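Blue-light-activated histidine kinase 2 (Erythrobacter litoralis HTCC2594, PDB 4R38) senses blue light through a flavin-binding LOV domain, the part described here, phosphorylates protein histidine using ATP and is involved in increased bacterial virulence on exposure to light. Local coordinates at residues Glu86-Ile91 / His104-Pro109; Glu36-Val41 / Ser54-Arg59; Ile28-Gln33 / Cys117-Gly122. All blocks are in the same frame, centred on the assembly; numbering follows the deposited sequence.

Contact 1 (Glu86-Ile91 / His104-Pro109); sequences EVEETI and HLLMGP. With RBF (riboflavin), chain E.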
loop_
_atom_site.group_PDB
_atom_site.type_symbol
_atom_site.label_atom_id
_atom_site.label_comp_id
_atom_site.label_asym_id
_atom_site.label_seq_id
_atom_site.Cartn_x
_atom_site.Cartn_y
_atom_site.Cartn_z
ATOM N N GLU A 86 -4.458 11.237 5.858
ATOM C CA GLU A 86 -4.528 10.856 4.460
ATOM C C GLU A 86 -3.226 11.268 3.789
ATOM O O GLU A 86 -2.617 12.265 4.172
ATOM C CB GLU A 86 -5.697 11.575 3.753
ATOM C CG GLU A 86 -7.070 11.308 4.296
ATOM C CD GLU A 86 -8.137 12.051 3.492
ATOM O OE1 GLU A 86 -7.764 12.990 2.749
ATOM O OE2 GLU A 86 -9.333 11.690 3.588
ATOM N N VAL A 87 -2.801 10.514 2.781
ATOM C CA VAL A 87 -1.629 10.872 2.025
ATOM C C VAL A 87 -1.706 10.339 0.599
ATOM O O VAL A 87 -2.331 9.318 0.333
ATOM C CB VAL A 87 -0.351 10.294 2.715
ATOM C CG1 VAL A 87 -0.361 8.774 2.672
ATOM C CG2 VAL A 87 0.915 10.852 2.104
ATOM N N GLU A 88 -1.050 11.053 -0.305
ATOM C CA GLU A 88 -0.964 10.671 -1.698
ATOM C C GLU A 88 0.505 10.836 -2.131
ATOM O O GLU A 88 1.107 11.868 -1.869
ATOM C CB GLU A 88 -1.935 11.568 -2.478
ATOM C CG GLU A 88 -1.959 11.401 -3.968
ATOM C CD GLU A 88 -3.186 12.083 -4.580
ATOM O OE1 GLU A 88 -3.746 13.004 -3.944
ATOM O OE2 GLU A 88 -3.595 11.693 -5.688
ATOM N N GLU A 89 1.086 9.797 -2.742
ATOM C CA GLU A 89 2.478 9.786 -3.200
ATOM C C GLU A 89 2.604 8.891 -4.428
ATOM O O GLU A 89 1.953 7.851 -4.509
ATOM C CB GLU A 89 3.429 9.208 -2.134
ATOM C CG GLU A 89 3.632 10.048 -0.890
ATOM C CD GLU A 89 4.408 11.322 -1.155
ATOM O OE1 GLU A 89 5.263 11.335 -2.076
ATOM O OE2 GLU A 89 4.157 12.314 -0.432
ATOM N N THR A 90 3.467 9.282 -5.366
ATOM C CA THR A 90 3.858 8.401 -6.460
ATOM C C THR A 90 5.216 7.774 -6.138
ATOM O O THR A 90 6.205 8.481 -5.993
ATOM C CB THR A 90 3.911 9.168 -7.775
ATOM O OG1 THR A 90 2.632 9.779 -8.003
ATOM C CG2 THR A 90 4.246 8.240 -8.937
ATOM N N ILE A 91 5.247 6.449 -6.037
ATOM C CA ILE A 91 6.403 5.728 -5.501
ATOM C C ILE A 91 6.812 4.606 -6.474
ATOM O O ILE A 91 5.970 3.988 -7.125
ATOM C CB ILE A 91 6.059 5.175 -4.099
ATOM C CG1 ILE A 91 7.306 4.698 -3.365
ATOM C CG2 ILE A 91 4.966 4.086 -4.195
ATOM C CD1 ILE A 91 7.054 4.356 -1.899
ATOM N N HIS A 104 0.952 5.214 -8.100
ATOM C CA HIS A 104 0.331 6.376 -7.490
ATOM C C HIS A 104 -0.570 5.846 -6.401
ATOM O O HIS A 104 -1.631 5.295 -6.662
ATOM C CB HIS A 104 -0.473 7.166 -8.522
ATOM C CG HIS A 104 -0.988 8.479 -8.016
ATOM N ND1 HIS A 104 -0.782 9.668 -8.681
ATOM C CD2 HIS A 104 -1.721 8.781 -6.919
ATOM C CE1 HIS A 104 -1.343 10.652 -8.000
ATOM N NE2 HIS A 104 -1.922 10.141 -6.929
ATOM N N LEU A 105 -0.119 6.015 -5.169
ATOM C CA LEU A 105 -0.788 5.478 -4.006
ATOM C C LEU A 105 -1.571 6.591 -3.313
ATOM O O LEU A 105 -1.057 7.692 -3.111
ATOM C CB LEU A 105 0.280 4.900 -3.063
ATOM C CG LEU A 105 -0.119 4.337 -1.704
ATOM C CD1 LEU A 105 -0.976 3.080 -1.791
ATOM C CD2 LEU A 105 1.160 4.040 -0.905
ATOM N N LEU A 106 -2.821 6.313 -2.985
ATOM C CA LEU A 106 -3.637 7.193 -2.162
ATOM C C LEU A 106 -4.110 6.374 -0.994
ATOM O O LEU A 106 -4.766 5.356 -1.184
ATOM C CB LEU A 106 -4.875 7.704 -2.905
ATOM C CG LEU A 106 -4.602 8.560 -4.117
ATOM C CD1 LEU A 106 -4.448 7.679 -5.337
ATOM C CD2 LEU A 106 -5.760 9.525 -4.300
ATOM N N MET A 107 -3.827 6.817 0.217
ATOM C CA MET A 107 -4.280 6.048 1.351
ATOM C C MET A 107 -4.602 6.931 2.533
ATOM O O MET A 107 -4.349 8.131 2.532
ATOM C CB MET A 107 -3.221 4.997 1.713
ATOM C CG MET A 107 -1.996 5.600 2.298
ATOM S SD MET A 107 -0.782 4.414 2.888
ATOM C CE MET A 107 0.392 5.471 3.732
ATOM N N GLY A 108 -5.235 6.319 3.518
ATOM C CA GLY A 108 -5.641 7.018 4.709
ATOM C C GLY A 108 -6.475 6.127 5.608
ATOM O O GLY A 108 -6.696 4.953 5.318
ATOM N N PRO A 109 -6.927 6.691 6.723
ATOM C CA PRO A 109 -7.745 5.947 7.678
ATOM C C PRO A 109 -8.989 5.403 6.994
ATOM O O PRO A 109 -9.655 6.124 6.225
ATOM C CB PRO A 109 -8.143 7.010 8.703
ATOM C CG PRO A 109 -7.097 8.047 8.597
ATOM C CD PRO A 109 -6.708 8.082 7.152
HETATM N N1 RBF E . 3.884 1.116 -0.260
HETATM C C2 RBF E . 4.241 0.794 -1.531
HETATM O O2 RBF E . 5.408 0.863 -1.869
HETATM N N3 RBF E . 3.279 0.405 -2.420
HETATM C C4 RBF E . 1.988 0.236 -2.057
HETATM O O4 RBF E . 1.126 -0.129 -2.890
HETATM C C4A RBF E . 1.594 0.493 -0.720
HETATM N N5 RBF E . 0.327 0.305 -0.267
HETATM C C5A RBF E . 0.011 0.553 1.015
HETATM C C6 RBF E . -1.311 0.384 1.513
HETATM C C7 RBF E . -1.632 0.627 2.847
HETATM C C7M RBF E . -3.109 0.409 3.265
HETATM C C8 RBF E . -0.641 1.074 3.719
HETATM C C8M RBF E . -0.877 1.395 5.196
HETATM C C9 RBF E . 0.634 1.258 3.258
HETATM C C9A RBF E . 1.003 1.014 1.903
HETATM N N10 RBF E . 2.316 1.181 1.494
HETATM C C10 RBF E . 2.633 0.930 0.166
HETATM C "C1'" RBF E . 3.366 1.729 2.353
HETATM C "C2'" RBF E . 4.238 0.736 3.112
HETATM O "O2'" RBF E . 3.440 -0.294 3.536
HETATM C "C3'" RBF E . 4.881 1.447 4.299
HETATM O "O3'" RBF E . 3.890 1.858 5.199
HETATM C "C4'" RBF E . 5.668 2.681 3.865
HETATM O "O4'" RBF E . 6.699 2.339 2.976
HETATM C "C5'" RBF E . 6.267 3.391 5.072
HETATM O "O5'" RBF E . 7.116 2.509 5.786
#
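Val87 and Met107 form one antiparallel hydrogen-bonded pair of the hairpin between strands 87-94 and 100-109, and Glu89 and Leu105 form the other. The first is closed by Val87 N to Met107 O (2.9 Å) and Met107 N to Val87 O. The second is closed by Glu89 N to Leu105 O (3.0 Å) and the reciprocal bond. At the non-hydrogen-bonded pair Glu88/Leu106, Glu88 CA makes a CA-H...O contact with Leu105 O.

On the face of Glu88 and His104, the polar link is a His-carboxylate bond. His104 NE2 donates to the anti lone pair of Glu88 OE2 at 2.6 Å, with the oxygen near the ring plane and the carboxylate turned 69° from it. Leu106 CD2 lies alongside the same carboxylate.

On the face of Val87, Leu105 and Met107, apolar side chains meet the flavin. Met107 CG, between its backbone N and carbonyl carbon (chi1 70°), lies beside Val87 CG1, which meets Met107 CE at 3.5 Å. Met107 SD reaches riboflavin C8 (3.4 Å), while Leu105 CD1 touches flavin N5 (3.4 Å). Glu89, also on this face, is salt-bridged to Arg76 of helix 71-82.

Such a hairpin, with one face turned to the isoalloxazine, belongs to the flavin pocket of a LOV domain with the PAS fold.

Contact 2 (Glu36-Val41 / Ser54-Arg59); sequences EPLIYV and SSVVGR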
loop_
_atom_site.group_PDB
_atom_site.type_symbol
_atom_site.label_atom_id
_atom_site.label_comp_id
_atom_site.label_asym_id
_atom_site.label_seq_id
_atom_site.Cartn_x
_atom_site.Cartn_y
_atom_site.Cartn_z
ATOM N N GLU A 36 2.331 -3.286 10.559
ATOM C CA GLU A 36 1.218 -2.820 9.715
ATOM C C GLU A 36 0.919 -3.757 8.540
ATOM O O GLU A 36 0.998 -3.344 7.369
ATOM C CB GLU A 36 1.556 -1.446 9.146
ATOM C CG GLU A 36 1.822 -0.399 10.180
ATOM C CD GLU A 36 3.257 -0.407 10.641
ATOM O OE1 GLU A 36 4.179 -0.503 9.777
ATOM O OE2 GLU A 36 3.467 -0.328 11.873
ATOM N N PRO A 37 0.605 -5.022 8.839
ATOM C CA PRO A 37 0.364 -6.049 7.827
ATOM C C PRO A 37 -0.868 -5.783 7.015
ATOM O O PRO A 37 -1.861 -5.308 7.549
ATOM C CB PRO A 37 0.118 -7.305 8.657
ATOM C CG PRO A 37 -0.475 -6.764 9.913
ATOM C CD PRO A 37 0.393 -5.563 10.188
ATOM N N LEU A 38 -0.809 -6.140 5.750
ATOM C CA LEU A 38 -2.014 -6.203 4.930
ATOM C C LEU A 38 -2.960 -7.272 5.471
ATOM O O LEU A 38 -2.529 -8.362 5.807
ATOM C CB LEU A 38 -1.657 -6.579 3.503
ATOM C CG LEU A 38 -0.957 -5.493 2.704
ATOM C CD1 LEU A 38 -0.434 -6.065 1.389
ATOM C CD2 LEU A 38 -1.856 -4.314 2.456
ATOM N N ILE A 39 -4.246 -6.966 5.541
ATOM C CA ILE A 39 -5.264 -7.968 5.918
ATOM C C ILE A 39 -6.157 -8.317 4.735
ATOM O O ILE A 39 -6.833 -9.351 4.737
ATOM C CB ILE A 39 -6.078 -7.551 7.154
ATOM C CG1 ILE A 39 -6.884 -6.256 6.900
ATOM C CG2 ILE A 39 -5.174 -7.413 8.383
ATOM C CD1 ILE A 39 -7.882 -5.931 8.009
ATOM N N TYR A 40 -6.164 -7.439 3.731
ATOM C CA TYR A 40 -6.998 -7.615 2.545
ATOM C C TYR A 40 -6.375 -6.938 1.335
ATOM O O TYR A 40 -5.851 -5.830 1.430
ATOM C CB TYR A 40 -8.383 -7.001 2.762
ATOM C CG TYR A 40 -9.276 -7.082 1.536
ATOM C CD1 TYR A 40 -10.071 -8.198 1.308
ATOM C CD2 TYR A 40 -9.269 -6.066 0.595
ATOM C CE1 TYR A 40 -10.871 -8.285 0.181
ATOM C CE2 TYR A 40 -10.061 -6.142 -0.540
ATOM C CZ TYR A 40 -10.844 -7.247 -0.743
ATOM O OH TYR A 40 -11.611 -7.315 -1.875
ATOM N N VAL A 41 -6.431 -7.622 0.200
ATOM C CA VAL A 41 -6.122 -7.018 -1.093
ATOM C C VAL A 41 -7.183 -7.599 -2.019
ATOM O O VAL A 41 -7.735 -8.670 -1.731
ATOM C CB VAL A 41 -4.681 -7.330 -1.600
ATOM C CG1 VAL A 41 -3.658 -6.923 -0.556
ATOM C CG2 VAL A 41 -4.509 -8.809 -1.980
ATOM N N SER A 54 -2.662 -14.830 -1.139
ATOM C CA SER A 54 -2.069 -15.678 -0.101
ATOM C C SER A 54 -0.667 -15.212 0.263
ATOM O O SER A 54 -0.284 -15.205 1.433
ATOM C CB SER A 54 -1.976 -17.125 -0.571
ATOM O OG SER A 54 -3.236 -17.608 -0.977
ATOM N N SER A 55 0.098 -14.799 -0.745
ATOM C CA SER A 55 1.494 -14.475 -0.512
ATOM C C SER A 55 1.696 -13.144 0.207
ATOM O O SER A 55 2.737 -12.943 0.812
ATOM C CB SER A 55 2.303 -14.502 -1.827
ATOM O OG SER A 55 1.967 -13.414 -2.673
ATOM N N VAL A 56 0.715 -12.239 0.144
ATOM C CA VAL A 56 0.901 -10.878 0.660
ATOM C C VAL A 56 0.118 -10.610 1.977
ATOM O O VAL A 56 0.513 -9.752 2.784
ATOM C CB VAL A 56 0.450 -9.827 -0.398
ATOM C CG1 VAL A 56 1.117 -10.088 -1.724
ATOM C CG2 VAL A 56 -1.037 -9.855 -0.588
ATOM N N VAL A 57 -0.955 -11.334 2.231
ATOM C CA VAL A 57 -1.690 -11.069 3.462
ATOM C C VAL A 57 -0.841 -11.472 4.663
ATOM O O VAL A 57 -0.324 -12.576 4.705
ATOM C CB VAL A 57 -3.055 -11.777 3.490
ATOM C CG1 VAL A 57 -3.718 -11.666 4.869
ATOM C CG2 VAL A 57 -3.954 -11.174 2.436
ATOM N N GLY A 58 -0.715 -10.551 5.617
ATOM C CA GLY A 58 0.124 -10.746 6.788
ATOM C C GLY A 58 1.471 -10.039 6.702
ATOM O O GLY A 58 2.248 -10.076 7.671
ATOM N N ARG A 59 1.763 -9.414 5.551
ATOM C CA ARG A 59 3.031 -8.713 5.303
ATOM C C ARG A 59 2.803 -7.220 5.076
ATOM O O ARG A 59 1.778 -6.836 4.508
ATOM C CB ARG A 59 3.732 -9.304 4.061
ATOM C CG ARG A 59 4.251 -10.745 4.235
ATOM C CD ARG A 59 4.591 -11.418 2.885
ATOM N NE ARG A 59 5.797 -10.871 2.261
ATOM C CZ ARG A 59 6.114 -10.991 0.971
ATOM N NH1 ARG A 59 5.318 -11.632 0.119
ATOM N NH2 ARG A 59 7.237 -10.451 0.524
#
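Leu38 supplies both backbone bonds that tie strand 38-41 to the turn 56-59. Its N donates to Arg59 O at 3.0 Å, and the N-H...O angle of 178° makes the bond almost straight, although the donor stands 53° out of the carbonyl plane. Its O accepts from Gly58 N at 2.8 Å, this time with the donor in the carbonyl plane. One residue thus has its amide and its carbonyl engaged by the same turn. Away from the turn, Ile39 and Tyr40 both pair with Ile28 of strand 25-30 in a classic beta bulge.

The turn is internally bonded as well. Val56 to Arg59 is a type II beta turn, closed by Arg59 N to Val56 O at 3.1 Å, and Gly58 adopts positive phi, where a CB would press on the preceding carbonyl. The Arg59 guanidinium returns to the start of the segment: its NH1 donates to Ser55 O at 3.0 Å, from above that carbonyl's plane but with the acceptor in the guanidinium plane. Ser55 OG is bonded to Ser52 O.

Apolar groups fill in around these bonds. Val56 CG2 lies 3.9 Å from CG1 and CG2 of Val41, whose O accepts from Arg53 NH1. Val57 CG1, anti to its backbone N (chi1 171°), comes to 3.6 Å from Leu38 O. Pro37 CB lies 3.6 Å from Gly58 C.

With both bonds across the contact made by main-chain atoms, Leu38 is fixed by its backbone while its side chain lies about 4 Å from that of Cys61, the residue to which flavin C4a attaches in the photoadduct, not attached here.

Contact 3 (Ile28-Gln33 / Cys117-Gly122); sequences IADISQ and CRYFVG. With RBF (riboflavin), chain E.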
loop_
_atom_site.group_PDB
_atom_site.type_symbol
_atom_site.label_atom_id
_atom_site.label_comp_id
_atom_site.label_asym_id
_atom_site.label_seq_id
_atom_site.Cartn_x
_atom_site.Cartn_y
_atom_site.Cartn_z
ATOM N N ILE A 28 -6.138 -3.067 2.434
ATOM C CA ILE A 28 -6.471 -2.584 3.762
ATOM C C ILE A 28 -5.406 -3.171 4.671
ATOM O O ILE A 28 -5.078 -4.342 4.519
ATOM C CB ILE A 28 -7.850 -3.064 4.235
ATOM C CG1 ILE A 28 -8.975 -2.518 3.319
ATOM C CG2 ILE A 28 -8.134 -2.653 5.680
ATOM C CD1 ILE A 28 -10.304 -3.164 3.555
ATOM N N ALA A 29 -4.876 -2.358 5.584
ATOM C CA ALA A 29 -3.846 -2.794 6.536
ATOM C C ALA A 29 -4.336 -2.573 7.947
ATOM O O ALA A 29 -5.041 -1.617 8.196
ATOM C CB ALA A 29 -2.580 -2.010 6.332
ATOM N N ASP A 30 -3.945 -3.453 8.872
ATOM C CA ASP A 30 -4.246 -3.254 10.277
ATOM C C ASP A 30 -3.003 -2.606 10.871
ATOM O O ASP A 30 -2.004 -3.290 11.147
ATOM C CB ASP A 30 -4.562 -4.597 10.943
ATOM C CG ASP A 30 -4.994 -4.442 12.408
ATOM O OD1 ASP A 30 -4.581 -3.441 13.032
ATOM O OD2 ASP A 30 -5.752 -5.306 12.933
ATOM N N ILE A 31 -3.021 -1.280 10.991
ATOM C CA ILE A 31 -1.826 -0.546 11.412
ATOM C C ILE A 31 -1.614 -0.558 12.922
ATOM O O ILE A 31 -0.654 0.035 13.416
ATOM C CB ILE A 31 -1.790 0.917 10.868
ATOM C CG1 ILE A 31 -2.908 1.771 11.446
ATOM C CG2 ILE A 31 -1.812 0.900 9.320
ATOM C CD1 ILE A 31 -2.673 3.253 11.308
ATOM N N SER A 32 -2.473 -1.253 13.643
ATOM C CA SER A 32 -2.261 -1.413 15.068
ATOM C C SER A 32 -1.405 -2.662 15.305
ATOM O O SER A 32 -0.830 -2.817 16.373
ATOM C CB SER A 32 -3.604 -1.517 15.806
ATOM O OG SER A 32 -4.115 -2.829 15.711
ATOM N N GLN A 33 -1.344 -3.561 14.321
ATOM C CA GLN A 33 -0.517 -4.772 14.444
ATOM C C GLN A 33 0.931 -4.516 14.075
ATOM O O GLN A 33 1.238 -3.656 13.258
ATOM C CB GLN A 33 -1.030 -5.905 13.558
ATOM C CG GLN A 33 -2.335 -6.526 14.040
ATOM C CD GLN A 33 -2.736 -7.728 13.210
ATOM O OE1 GLN A 33 -1.967 -8.674 13.061
ATOM N NE2 GLN A 33 -3.944 -7.696 12.664
ATOM N N CYS A 117 -7.766 4.634 15.418
ATOM C CA CYS A 117 -7.226 4.550 14.048
ATOM C C CYS A 117 -6.516 3.240 13.711
ATOM O O CYS A 117 -5.313 3.200 13.452
ATOM C CB CYS A 117 -6.301 5.723 13.781
ATOM S SG CYS A 117 -5.675 5.773 12.072
ATOM N N ARG A 118 -7.285 2.168 13.676
ATOM C CA ARG A 118 -6.727 0.838 13.547
ATOM C C ARG A 118 -6.443 0.426 12.110
ATOM O O ARG A 118 -5.516 -0.305 11.851
ATOM C CB ARG A 118 -7.701 -0.154 14.175
ATOM C CG ARG A 118 -7.340 -1.588 13.950
ATOM C CD ARG A 118 -8.129 -2.496 14.879
ATOM N NE ARG A 118 -7.415 -3.748 14.915
ATOM C CZ ARG A 118 -6.816 -4.267 15.980
ATOM N NH1 ARG A 118 -6.935 -3.711 17.192
ATOM N NH2 ARG A 118 -6.166 -5.402 15.828
ATOM N N TYR A 119 -7.289 0.860 11.184
ATOM C CA TYR A 119 -7.192 0.394 9.814
ATOM C C TYR A 119 -6.892 1.521 8.839
ATOM O O TYR A 119 -7.403 2.634 8.974
ATOM C CB TYR A 119 -8.511 -0.255 9.395
ATOM C CG TYR A 119 -8.922 -1.450 10.240
ATOM C CD1 TYR A 119 -8.364 -2.714 10.017
ATOM C CD2 TYR A 119 -9.828 -1.304 11.271
ATOM C CE1 TYR A 119 -8.765 -3.810 10.793
ATOM C CE2 TYR A 119 -10.227 -2.376 12.035
ATOM C CZ TYR A 119 -9.675 -3.624 11.808
ATOM O OH TYR A 119 -10.080 -4.689 12.596
ATOM N N PHE A 120 -6.105 1.184 7.832
ATOM C CA PHE A 120 -5.770 2.116 6.764
ATOM C C PHE A 120 -6.199 1.436 5.491
ATOM O O PHE A 120 -6.027 0.232 5.340
ATOM C CB PHE A 120 -4.272 2.402 6.735
ATOM C CG PHE A 120 -3.903 3.817 7.114
ATOM C CD1 PHE A 120 -3.206 4.621 6.232
ATOM C CD2 PHE A 120 -4.238 4.327 8.352
ATOM C CE1 PHE A 120 -2.879 5.916 6.574
ATOM C CE2 PHE A 120 -3.910 5.637 8.692
ATOM C CZ PHE A 120 -3.224 6.412 7.809
ATOM N N VAL A 121 -6.748 2.221 4.571
ATOM C CA VAL A 121 -7.092 1.740 3.250
ATOM C C VAL A 121 -6.296 2.531 2.245
ATOM O O VAL A 121 -6.017 3.718 2.459
ATOM C CB VAL A 121 -8.629 1.902 2.943
ATOM C CG1 VAL A 121 -9.070 3.362 3.005
ATOM C CG2 VAL A 121 -8.987 1.303 1.579
ATOM N N GLY A 122 -5.906 1.859 1.165
ATOM C CA GLY A 122 -5.136 2.468 0.093
ATOM C C GLY A 122 -5.604 1.964 -1.267
ATOM O O GLY A 122 -6.023 0.809 -1.400
HETATM N N1 RBF E . 3.884 1.116 -0.260
HETATM C C2 RBF E . 4.241 0.794 -1.531
HETATM O O2 RBF E . 5.408 0.863 -1.869
HETATM N N3 RBF E . 3.279 0.405 -2.420
HETATM C C4 RBF E . 1.988 0.236 -2.057
HETATM O O4 RBF E . 1.126 -0.129 -2.890
HETATM C C4A RBF E . 1.594 0.493 -0.720
HETATM N N5 RBF E . 0.327 0.305 -0.267
HETATM C C5A RBF E . 0.011 0.553 1.015
HETATM C C6 RBF E . -1.311 0.384 1.513
HETATM C C7 RBF E . -1.632 0.627 2.847
HETATM C C7M RBF E . -3.109 0.409 3.265
HETATM C C8 RBF E . -0.641 1.074 3.719
HETATM C C8M RBF E . -0.877 1.395 5.196
HETATM C C9 RBF E . 0.634 1.258 3.258
HETATM C C9A RBF E . 1.003 1.014 1.903
HETATM N N10 RBF E . 2.316 1.181 1.494
HETATM C C10 RBF E . 2.633 0.930 0.166
HETATM C "C1'" RBF E . 3.366 1.729 2.353
HETATM C "C2'" RBF E . 4.238 0.736 3.112
HETATM O "O2'" RBF E . 3.440 -0.294 3.536
HETATM C "C3'" RBF E . 4.881 1.447 4.299
HETATM O "O3'" RBF E . 3.890 1.858 5.199
HETATM C "C4'" RBF E . 5.668 2.681 3.865
HETATM O "O4'" RBF E . 6.699 2.339 2.976
HETATM C "C5'" RBF E . 6.267 3.391 5.072
HETATM O "O5'" RBF E . 7.116 2.509 5.786
#
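Asp30 OD2 accepts from three donors where strand 25-30 of the PAS sheet ends and the antiparallel strand 119-128 begins. Arg118 grips it side-on in a salt bridge, NH2 at 2.9 Å on the syn lone pair and NE at 3.0 Å; Asp30 CG, anti to its backbone N (chi1 -176°), lies 3.6 Å from that NE. The third donor, Gln33 NE2, comes from 60° above the carboxylate plane. Asp30 OD1 takes Ser32 OG and Ser32 N, the latter defining an Asx turn, so the carboxylate's rotation is fixed. This cluster would probably favour the charged carboxylate. Ser32 OG also stands over the centre of the Arg118 guanidinium, 3.1 Å above its plane.

Further in, Ala29 and Phe120 form the hydrogen-bonded pair, with Ala29 N 2.8 Å from Phe120 O. Just beyond the paired strands, Ile31 N donates to Arg118 O. Ile28 CG1 meets Val121 CG2.

On the face of Ala29 and Phe120 the packing is apolar. Ile31, from the turn beyond the strand, brings its CD1 to 3.5 Å from Phe120 CD2 and also touches the sulfur of Cys117, which is disulfide-bonded to Cys84. Helix 71-82 adds Ile81. The methyl C7M of riboflavin's dimethylbenzene end approaches here, 3.9 Å from Ala29 CB. Phe120 O lies 3.6 Å from the same C7M.

All three contacts reach one antiparallel sheet, ordered 38-41, 25-30, 119-128, 100-109, 87-94; contact 2 does so through its strand 38-41 alone. Contacts 1 and 3 adjoin through neighbouring strands 100-109 and 119-128, where Gly108 O lies 2.8 Å from Val121 N, a probable hydrogen bond. Contact 3 meets contact 2 through strands 25-30 and 38-41, with Ile39 N 2.9 Å from Ile28 O. Contacts 1 and 2 do not touch: their centres are about 18 Å apart, on opposite sides of the chain centre. In the chain, both are nested within the loop closed by contact 3. Contacts 1 and 3 touch riboflavin directly, whereas the Leu38 side chain of contact 2 comes within about 5 Å.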